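Long-range contacts in acetate kinase (Entamoeba histolytica, PDB 4H0O), which interconverts acetate and acetyl phosphate as a pyrophosphate-dependent acetate kinase of the ASKHA superfamily: residues H96-G101 / Q149-D154; Y178-F183 / S226-M231. All coordinates share one frame; numbering follows the deposited sequence.

Contact 1: H96-G101 / Q149-D154; sequences HRFVHG and QYVAID
His96 and Gln149 join side chain to side chain across two neighbouring parallel strands. The His96 NE2-H points at Gln149 OE1, 2.9 Å away, and the bond is fairly straight at 161°. The amide oxygen sits at the ring edge, and ring and amide are nearly coplanar. CG of His96 is anti to its carbonyl carbon (chi1 -59°), which swings the ring back along the strand towards Gln149. The far end of the amide is held too, because Gln149 NE2 donates to Ser140 O of helix 129-143.

The backbones are bonded from 96 to 98. His96 N donates to Tyr150 O, and His96 O accepts from Ala152 N at 2.8 Å. Phe98 N then donates to Ala152 O, and Phe98 O accepts from Asp154 N at 3.0 Å. CB of Phe98 rests on Val151 CG2 at 3.5 Å, while its ring leads away from the strand 149-153. Helices 113-120 and 129-143 pack on this face of the sheet, and helix 390-402 packs on the other, against Arg97 and Ala152.

Asp154 lies just past its strand, with CB against Val99 O at 3.2 Å. Its carboxylate is gripped from outside: OD2 accepts from His184 N, and OD1 accepts more weakly from Leu186 N. Arg97 runs out extended and brings NH2 to 3.9 Å from Asp154 OD2. This salt bridge is long. The oxygen lies well out of the guanidinium plane, so the two groups meet through charge alone.

Arg97 probably binds substrate and Asp154 is the predicted proton donor/acceptor. Predicted active-site residues at the C-terminal ends of adjacent parallel strands fit the ribonuclease H-like fold of the ASKHA kinases.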
ATOM      1  N   HIS B  96     -22.206   0.459 -24.577  1.00 32.11           N
ATOM      2  CA  HIS B  96     -22.206  -0.571 -23.545  1.00 34.70           C
ATOM      3  C   HIS B  96     -21.022  -0.384 -22.601  1.00 34.00           C
ATOM      4  O   HIS B  96     -20.034   0.259 -22.954  1.00 34.11           O
ATOM      5  CB  HIS B  96     -22.134  -1.960 -24.176  1.00 27.72           C
ATOM      6  CG  HIS B  96     -23.262  -2.265 -25.103  1.00 34.26           C
ATOM      7  ND1 HIS B  96     -24.431  -2.865 -24.687  1.00 43.81           N
ATOM      8  CD2 HIS B  96     -23.399  -2.073 -26.442  1.00 38.02           C
ATOM      9  CE1 HIS B  96     -25.240  -3.022 -25.719  1.00 35.77           C
ATOM     10  NE2 HIS B  96     -24.634  -2.549 -26.795  1.00 42.02           N
ATOM     11  N   ARG B  97     -21.117  -0.961 -21.410  1.00 36.21           N
ATOM     12  CA  ARG B  97     -20.059  -0.825 -20.419  1.00 35.90           C
ATOM     13  C   ARG B  97     -19.542  -2.194 -19.982  1.00 37.40           C
ATOM     14  O   ARG B  97     -20.311  -3.033 -19.509  1.00 36.47           O
ATOM     15  CB  ARG B  97     -20.579  -0.043 -19.212  1.00 33.07           C
ATOM     16  CG  ARG B  97     -19.557   0.191 -18.116  1.00 46.36           C
ATOM     17  CD  ARG B  97     -20.117   1.114 -17.042  1.00 53.77           C
ATOM     18  NE  ARG B  97     -19.101   1.488 -16.062  1.00 74.34           N
ATOM     19  CZ  ARG B  97     -18.909   0.860 -14.907  1.00 78.83           C
ATOM     20  NH1 ARG B  97     -19.668  -0.177 -14.579  1.00 81.80           N
ATOM     21  NH2 ARG B  97     -17.959   1.271 -14.077  1.00 71.15           N
ATOM     22  N   PHE B  98     -18.239  -2.413 -20.145  1.00 36.55           N
ATOM     23  CA  PHE B  98     -17.606  -3.678 -19.779  1.00 40.10           C
ATOM     24  C   PHE B  98     -16.560  -3.404 -18.700  1.00 40.38           C
ATOM     25  O   PHE B  98     -15.646  -2.599 -18.903  1.00 32.83           O
ATOM     26  CB  PHE B  98     -16.938  -4.289 -21.008  1.00 37.90           C
ATOM     27  CG  PHE B  98     -16.872  -5.789 -21.000  1.00 30.97           C
ATOM     28  CD1 PHE B  98     -18.003  -6.551 -21.254  1.00 43.30           C
ATOM     29  CD2 PHE B  98     -15.664  -6.437 -20.785  1.00 35.74           C
ATOM     30  CE1 PHE B  98     -17.937  -7.936 -21.268  1.00 36.16           C
ATOM     31  CE2 PHE B  98     -15.587  -7.817 -20.798  1.00 34.87           C
ATOM     32  CZ  PHE B  98     -16.726  -8.569 -21.038  1.00 36.33           C
ATOM     33  N   VAL B  99     -16.697  -4.075 -17.560  1.00 34.50           N
ATOM     34  CA  VAL B  99     -15.856  -3.801 -16.399  1.00 30.19           C
ATOM     35  C   VAL B  99     -14.382  -4.154 -16.607  1.00 45.61           C
ATOM     36  O   VAL B  99     -13.501  -3.325 -16.379  1.00 37.74           O
ATOM     37  CB  VAL B  99     -16.384  -4.522 -15.138  1.00 41.43           C
ATOM     38  CG1 VAL B  99     -15.349  -4.490 -14.034  1.00 48.25           C
ATOM     39  CG2 VAL B  99     -17.672  -3.879 -14.659  1.00 46.35           C
ATOM     40  N   HIS B 100     -14.115  -5.380 -17.049  1.00 39.56           N
ATOM     41  CA  HIS B 100     -12.745  -5.884 -17.098  1.00 32.86           C
ATOM     42  C   HIS B 100     -12.402  -6.469 -18.467  1.00 34.85           C
ATOM     43  O   HIS B 100     -12.887  -7.545 -18.829  1.00 32.13           O
ATOM     44  CB  HIS B 100     -12.552  -6.941 -16.006  1.00 29.91           C
ATOM     45  CG  HIS B 100     -11.127  -7.241 -15.684  1.00 39.72           C
ATOM     46  ND1 HIS B 100     -10.071  -6.881 -16.513  1.00 33.92           N
ATOM     47  CD2 HIS B 100     -10.559  -7.868 -14.629  1.00 37.66           C
ATOM     48  CE1 HIS B 100      -8.941  -7.271 -15.977  1.00 33.07           C
ATOM     49  NE2 HIS B 100      -9.202  -7.879 -14.826  1.00 34.79           N
ATOM     50  N   GLY B 101     -11.553  -5.765 -19.216  1.00 34.75           N
ATOM     51  CA  GLY B 101     -11.205  -6.170 -20.569  1.00 38.28           C
ATOM     52  C   GLY B 101      -9.920  -6.972 -20.685  1.00 37.22           C
ATOM     53  O   GLY B 101      -9.531  -7.375 -21.787  1.00 42.64           O
ATOM     54  N   GLN B 149     -22.353  -0.032 -32.771  1.00 35.54           N
ATOM     55  CA  GLN B 149     -22.330  -0.198 -31.321  1.00 42.22           C
ATOM     56  C   GLN B 149     -20.895  -0.222 -30.806  1.00 42.86           C
ATOM     57  O   GLN B 149     -19.977  -0.648 -31.517  1.00 43.08           O
ATOM     58  CB  GLN B 149     -23.089  -1.466 -30.904  1.00 41.12           C
ATOM     59  CG  GLN B 149     -24.502  -1.547 -31.481  1.00 40.94           C
ATOM     60  CD  GLN B 149     -25.389  -2.558 -30.779  1.00 49.19           C
ATOM     61  OE1 GLN B 149     -25.213  -2.847 -29.594  1.00 42.92           O
ATOM     62  NE2 GLN B 149     -26.360  -3.098 -31.512  1.00 44.74           N
ATOM     63  N   TYR B 150     -20.707   0.251 -29.577  1.00 38.02           N
ATOM     64  CA  TYR B 150     -19.378   0.326 -28.980  1.00 40.72           C
ATOM     65  C   TYR B 150     -19.389  -0.140 -27.533  1.00 38.68           C
ATOM     66  O   TYR B 150     -20.403  -0.029 -26.834  1.00 36.70           O
ATOM     67  CB  TYR B 150     -18.820   1.750 -29.062  1.00 36.74           C
ATOM     68  CG  TYR B 150     -19.565   2.782 -28.236  1.00 34.32           C
ATOM     69  CD1 TYR B 150     -20.686   3.425 -28.742  1.00 28.14           C
ATOM     70  CD2 TYR B 150     -19.127   3.135 -26.967  1.00 30.03           C
ATOM     71  CE1 TYR B 150     -21.359   4.377 -28.002  1.00 33.40           C
ATOM     72  CE2 TYR B 150     -19.795   4.085 -26.218  1.00 38.00           C
ATOM     73  CZ  TYR B 150     -20.909   4.701 -26.741  1.00 31.74           C
ATOM     74  OH  TYR B 150     -21.572   5.648 -26.000  1.00 33.06           O
ATOM     75  N   VAL B 151     -18.254  -0.665 -27.087  1.00 32.61           N
ATOM     76  CA  VAL B 151     -18.114  -1.084 -25.703  1.00 36.11           C
ATOM     77  C   VAL B 151     -17.057  -0.235 -24.998  1.00 38.98           C
ATOM     78  O   VAL B 151     -15.903  -0.168 -25.425  1.00 31.08           O
ATOM     79  CB  VAL B 151     -17.799  -2.598 -25.595  1.00 39.62           C
ATOM     80  CG1 VAL B 151     -16.606  -2.974 -26.459  1.00 33.65           C
ATOM     81  CG2 VAL B 151     -17.575  -2.996 -24.154  1.00 29.69           C
ATOM     82  N   ALA B 152     -17.471   0.449 -23.937  1.00 32.69           N
ATOM     83  CA  ALA B 152     -16.546   1.243 -23.137  1.00 29.73           C
ATOM     84  C   ALA B 152     -15.898   0.345 -22.084  1.00 34.94           C
ATOM     85  O   ALA B 152     -16.589  -0.181 -21.212  1.00 32.40           O
ATOM     86  CB  ALA B 152     -17.275   2.391 -22.480  1.00 30.48           C
ATOM     87  N   ILE B 153     -14.580   0.165 -22.168  1.00 35.94           N
ATOM     88  CA  ILE B 153     -13.875  -0.744 -21.263  1.00 31.37           C
ATOM     89  C   ILE B 153     -13.255  -0.012 -20.064  1.00 33.36           C
ATOM     90  O   ILE B 153     -12.445   0.901 -20.231  1.00 35.17           O
ATOM     91  CB  ILE B 153     -12.791  -1.569 -22.000  1.00 30.91           C
ATOM     92  CG1 ILE B 153     -13.429  -2.670 -22.848  1.00 43.32           C
ATOM     93  CG2 ILE B 153     -11.846  -2.216 -21.009  1.00 30.45           C
ATOM     94  CD1 ILE B 153     -13.845  -2.229 -24.223  1.00 41.20           C
ATOM     95  N   ASP B 154     -13.622  -0.437 -18.857  1.00 30.51           N
ATOM     96  CA  ASP B 154     -13.234   0.263 -17.635  1.00 30.79           C
ATOM     97  C   ASP B 154     -11.745   0.128 -17.297  1.00 37.36           C
ATOM     98  O   ASP B 154     -11.233   0.861 -16.454  1.00 36.38           O
ATOM     99  CB  ASP B 154     -14.083  -0.229 -16.459  1.00 33.54           C
ATOM    100  CG  ASP B 154     -14.247   0.817 -15.372  1.00 40.90           C
ATOM    101  OD1 ASP B 154     -14.475   1.998 -15.713  1.00 40.42           O
ATOM    102  OD2 ASP B 154     -14.154   0.458 -14.177  1.00 43.43           O
TER

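Contact 2: Y178-F183 / S226-M231; sequences YLKFGF and SFDTSM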
ATOM      1  N   TYR B 178      -0.271 -11.989 -12.506  1.00 39.58           N
ATOM      2  CA  TYR B 178      -0.892 -11.059 -11.568  1.00 40.15           C
ATOM      3  C   TYR B 178      -0.413  -9.623 -11.754  1.00 38.89           C
ATOM      4  O   TYR B 178      -0.098  -8.927 -10.787  1.00 34.44           O
ATOM      5  CB  TYR B 178      -0.660 -11.529 -10.130  1.00 39.20           C
ATOM      6  CG  TYR B 178      -1.175 -12.927  -9.876  1.00 41.07           C
ATOM      7  CD1 TYR B 178      -2.516 -13.234 -10.071  1.00 34.51           C
ATOM      8  CD2 TYR B 178      -0.327 -13.938  -9.443  1.00 31.72           C
ATOM      9  CE1 TYR B 178      -2.996 -14.511  -9.845  1.00 40.69           C
ATOM     10  CE2 TYR B 178      -0.800 -15.221  -9.214  1.00 43.10           C
ATOM     11  CZ  TYR B 178      -2.137 -15.500  -9.417  1.00 44.81           C
ATOM     12  OH  TYR B 178      -2.620 -16.769  -9.192  1.00 41.88           O
ATOM     13  N   LEU B 179      -0.363  -9.182 -13.006  1.00 32.59           N
ATOM     14  CA  LEU B 179      -0.031  -7.798 -13.298  1.00 32.04           C
ATOM     15  C   LEU B 179      -1.154  -6.877 -12.825  1.00 37.11           C
ATOM     16  O   LEU B 179      -2.316  -7.289 -12.732  1.00 37.51           O
ATOM     17  CB  LEU B 179       0.230  -7.607 -14.795  1.00 27.91           C
ATOM     18  CG  LEU B 179       1.500  -8.265 -15.336  1.00 43.92           C
ATOM     19  CD1 LEU B 179       1.655  -8.009 -16.831  1.00 30.95           C
ATOM     20  CD2 LEU B 179       2.727  -7.766 -14.583  1.00 31.45           C
ATOM     21  N   LYS B 180      -0.801  -5.637 -12.506  1.00 35.23           N
ATOM     22  CA  LYS B 180      -1.791  -4.647 -12.110  1.00 34.05           C
ATOM     23  C   LYS B 180      -2.615  -4.225 -13.324  1.00 35.93           C
ATOM     24  O   LYS B 180      -2.084  -4.096 -14.427  1.00 38.00           O
ATOM     25  CB  LYS B 180      -1.104  -3.433 -11.480  1.00 34.46           C
ATOM     26  CG  LYS B 180      -2.040  -2.268 -11.180  1.00 47.93           C
ATOM     27  CD  LYS B 180      -1.311  -1.115 -10.501  1.00 44.11           C
ATOM     28  CE  LYS B 180      -0.678  -1.554  -9.189  1.00 41.54           C
ATOM     29  NZ  LYS B 180      -0.070  -0.397  -8.464  1.00 49.06           N
ATOM     30  N   PHE B 181      -3.914  -4.033 -13.122  1.00 33.29           N
ATOM     31  CA  PHE B 181      -4.783  -3.521 -14.174  1.00 33.90           C
ATOM     32  C   PHE B 181      -5.242  -2.096 -13.863  1.00 41.54           C
ATOM     33  O   PHE B 181      -4.908  -1.155 -14.584  1.00 49.05           O
ATOM     34  CB  PHE B 181      -5.992  -4.442 -14.386  1.00 33.07           C
ATOM     35  CG  PHE B 181      -5.681  -5.684 -15.177  1.00 36.31           C
ATOM     36  CD1 PHE B 181      -5.548  -5.625 -16.559  1.00 30.28           C
ATOM     37  CD2 PHE B 181      -5.532  -6.911 -14.544  1.00 31.66           C
ATOM     38  CE1 PHE B 181      -5.262  -6.765 -17.295  1.00 39.70           C
ATOM     39  CE2 PHE B 181      -5.246  -8.054 -15.274  1.00 35.27           C
ATOM     40  CZ  PHE B 181      -5.112  -7.981 -16.650  1.00 39.11           C
ATOM     41  N   GLY B 182      -6.003  -1.938 -12.782  1.00 32.42           N
ATOM     42  CA  GLY B 182      -6.567  -0.643 -12.441  1.00 40.09           C
ATOM     43  C   GLY B 182      -7.975  -0.527 -12.991  1.00 32.22           C
ATOM     44  O   GLY B 182      -8.279  -1.084 -14.048  1.00 32.01           O
ATOM     45  N   PHE B 183      -8.843   0.187 -12.281  1.00 28.49           N
ATOM     46  CA  PHE B 183     -10.247   0.264 -12.681  1.00 34.35           C
ATOM     47  C   PHE B 183     -10.755   1.700 -12.586  1.00 35.37           C
ATOM     48  O   PHE B 183      -9.958   2.620 -12.391  1.00 29.31           O
ATOM     49  CB  PHE B 183     -11.090  -0.703 -11.837  1.00 27.11           C
ATOM     50  CG  PHE B 183     -10.642  -2.140 -11.934  1.00 28.15           C
ATOM     51  CD1 PHE B 183      -9.595  -2.613 -11.149  1.00 35.90           C
ATOM     52  CD2 PHE B 183     -11.259  -3.017 -12.814  1.00 32.98           C
ATOM     53  CE1 PHE B 183      -9.170  -3.931 -11.242  1.00 34.28           C
ATOM     54  CE2 PHE B 183     -10.842  -4.340 -12.910  1.00 29.23           C
ATOM     55  CZ  PHE B 183      -9.795  -4.795 -12.123  1.00 33.75           C
ATOM     56  N   SER B 226      -2.885   8.050 -17.496  1.00 33.30           N
ATOM     57  CA  SER B 226      -2.676   7.320 -16.252  1.00 35.92           C
ATOM     58  C   SER B 226      -1.211   6.913 -16.130  1.00 32.26           C
ATOM     59  O   SER B 226      -0.667   6.265 -17.027  1.00 30.83           O
ATOM     60  CB  SER B 226      -3.570   6.078 -16.218  1.00 31.23           C
ATOM     61  OG  SER B 226      -3.346   5.315 -15.047  1.00 33.89           O
ATOM     62  N   PHE B 227      -0.569   7.312 -15.034  1.00 34.20           N
ATOM     63  CA  PHE B 227       0.807   6.914 -14.760  1.00 25.75           C
ATOM     64  C   PHE B 227       0.802   5.752 -13.770  1.00 31.73           C
ATOM     65  O   PHE B 227       1.470   4.740 -13.977  1.00 30.75           O
ATOM     66  CB  PHE B 227       1.616   8.092 -14.206  1.00 35.61           C
ATOM     67  CG  PHE B 227       3.086   7.803 -14.056  1.00 31.83           C
ATOM     68  CD1 PHE B 227       3.965   8.052 -15.101  1.00 36.85           C
ATOM     69  CD2 PHE B 227       3.591   7.283 -12.871  1.00 38.56           C
ATOM     70  CE1 PHE B 227       5.319   7.786 -14.968  1.00 32.79           C
ATOM     71  CE2 PHE B 227       4.947   7.013 -12.731  1.00 35.25           C
ATOM     72  CZ  PHE B 227       5.810   7.266 -13.781  1.00 39.30           C
ATOM     73  N   ASP B 228       0.049   5.902 -12.688  1.00 29.85           N
ATOM     74  CA  ASP B 228      -0.164   4.790 -11.770  1.00 32.71           C
ATOM     75  C   ASP B 228      -1.534   4.905 -11.119  1.00 34.08           C
ATOM     76  O   ASP B 228      -2.179   5.955 -11.199  1.00 35.56           O
ATOM     77  CB  ASP B 228       0.933   4.723 -10.705  1.00 28.02           C
ATOM     78  CG  ASP B 228       1.010   3.357 -10.038  1.00 44.35           C
ATOM     79  OD1 ASP B 228       0.476   2.383 -10.610  1.00 42.20           O
ATOM     80  OD2 ASP B 228       1.601   3.252  -8.945  1.00 45.64           O
ATOM     81  N   THR B 229      -1.979   3.826 -10.483  1.00 36.09           N
ATOM     82  CA  THR B 229      -3.308   3.805  -9.887  1.00 35.67           C
ATOM     83  C   THR B 229      -3.381   2.917  -8.649  1.00 37.23           C
ATOM     84  O   THR B 229      -2.485   2.113  -8.388  1.00 39.35           O
ATOM     85  CB  THR B 229      -4.372   3.366 -10.906  1.00 33.90           C
ATOM     86  OG1 THR B 229      -5.679   3.656 -10.394  1.00 36.29           O
ATOM     87  CG2 THR B 229      -4.252   1.875 -11.190  1.00 34.46           C
ATOM     88  N   SER B 230      -4.476   3.053  -7.912  1.00 38.50           N
ATOM     89  CA  SER B 230      -4.592   2.495  -6.570  1.00 27.33           C
ATOM     90  C   SER B 230      -4.958   1.010  -6.535  1.00 31.92           C
ATOM     91  O   SER B 230      -4.425   0.253  -5.720  1.00 27.36           O
ATOM     92  CB  SER B 230      -5.632   3.299  -5.790  1.00 30.67           C
ATOM     93  OG  SER B 230      -5.409   3.202  -4.402  1.00 43.48           O
ATOM     94  N   MET B 231      -5.886   0.595  -7.393  1.00 37.77           N
ATOM     95  CA  MET B 231      -6.257  -0.814  -7.467  1.00 42.15           C
ATOM     96  C   MET B 231      -5.139  -1.594  -8.157  1.00 39.41           C
ATOM     97  O   MET B 231      -4.250  -0.999  -8.774  1.00 34.09           O
ATOM     98  CB  MET B 231      -7.593  -0.991  -8.201  1.00 38.86           C
ATOM     99  CG  MET B 231      -8.818  -0.539  -7.401  1.00 30.27           C
ATOM    100  SD  MET B 231     -10.388  -0.711  -8.298  1.00 49.70           S
ATOM    101  CE  MET B 231     -11.569  -0.363  -6.991  1.00 31.40           C
TER
HETATM  102  O   HOH W   1      -8.042   1.714 -10.041  1.00 31.38           O
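A Met-aromatic contact between Met231 and Phe183 joins loop 178-183 to the chain leaving strand 225-229, an outermost strand, within this chain, of the second sheet of this ribonuclease H-like fold. It borders His184 and Arg244, both predicted transition-state stabilisers. Met231 SD lies 3.5 Å from Phe183 CD1 and 4.6 Å from the ring centroid. The approach is oblique, 64° off the ring normal, and the two side chains cross at about a right angle.

Lys180 reaches over the end of the strand. Its CD lies 3.4 Å from Met231 O. A bend at chi3 (-59°) then turns the amine to Asp228, where NZ and OD1 form a salt bridge at 3.6 Å. NZ also makes a weak hydrogen bond to Thr229 O. The other oxygen, Asp228 OD2, has a long, weak ion pair with Lys315 of the second subunit.

Between them the Gly182 backbone meets the Thr229 side chain: Gly182 CA lies 3.6 Å from Thr229 CG2. The Thr229 hydroxyl has a partner in Cys218 O. A water accepts from Phe183 N at 2.8 Å and donates to Thr229 OG1 at 3.1 Å.

In the fold
Both contacts are buried, but they belong to different sheets. Contact 1 is sheet-interior pairing, held largely by backbone bonds between strands 93-98 and 148-153. Contact 2 sets a loop against an edge strand, and side chains and a water carry it. It also lies within reach of the second subunit, whereas no other protein chain of the assembly touches contact 1. Their centres are about 17 Å apart, yet they meet: His100 of segment 96-101 packs edge-to-face on both Phe181 and Phe183. His184, which follows segment 178-183, connects them as well, bonding Asp154 and touching Met231. Contact 1 thus holds part of the predicted active site, and contact 2 borders it.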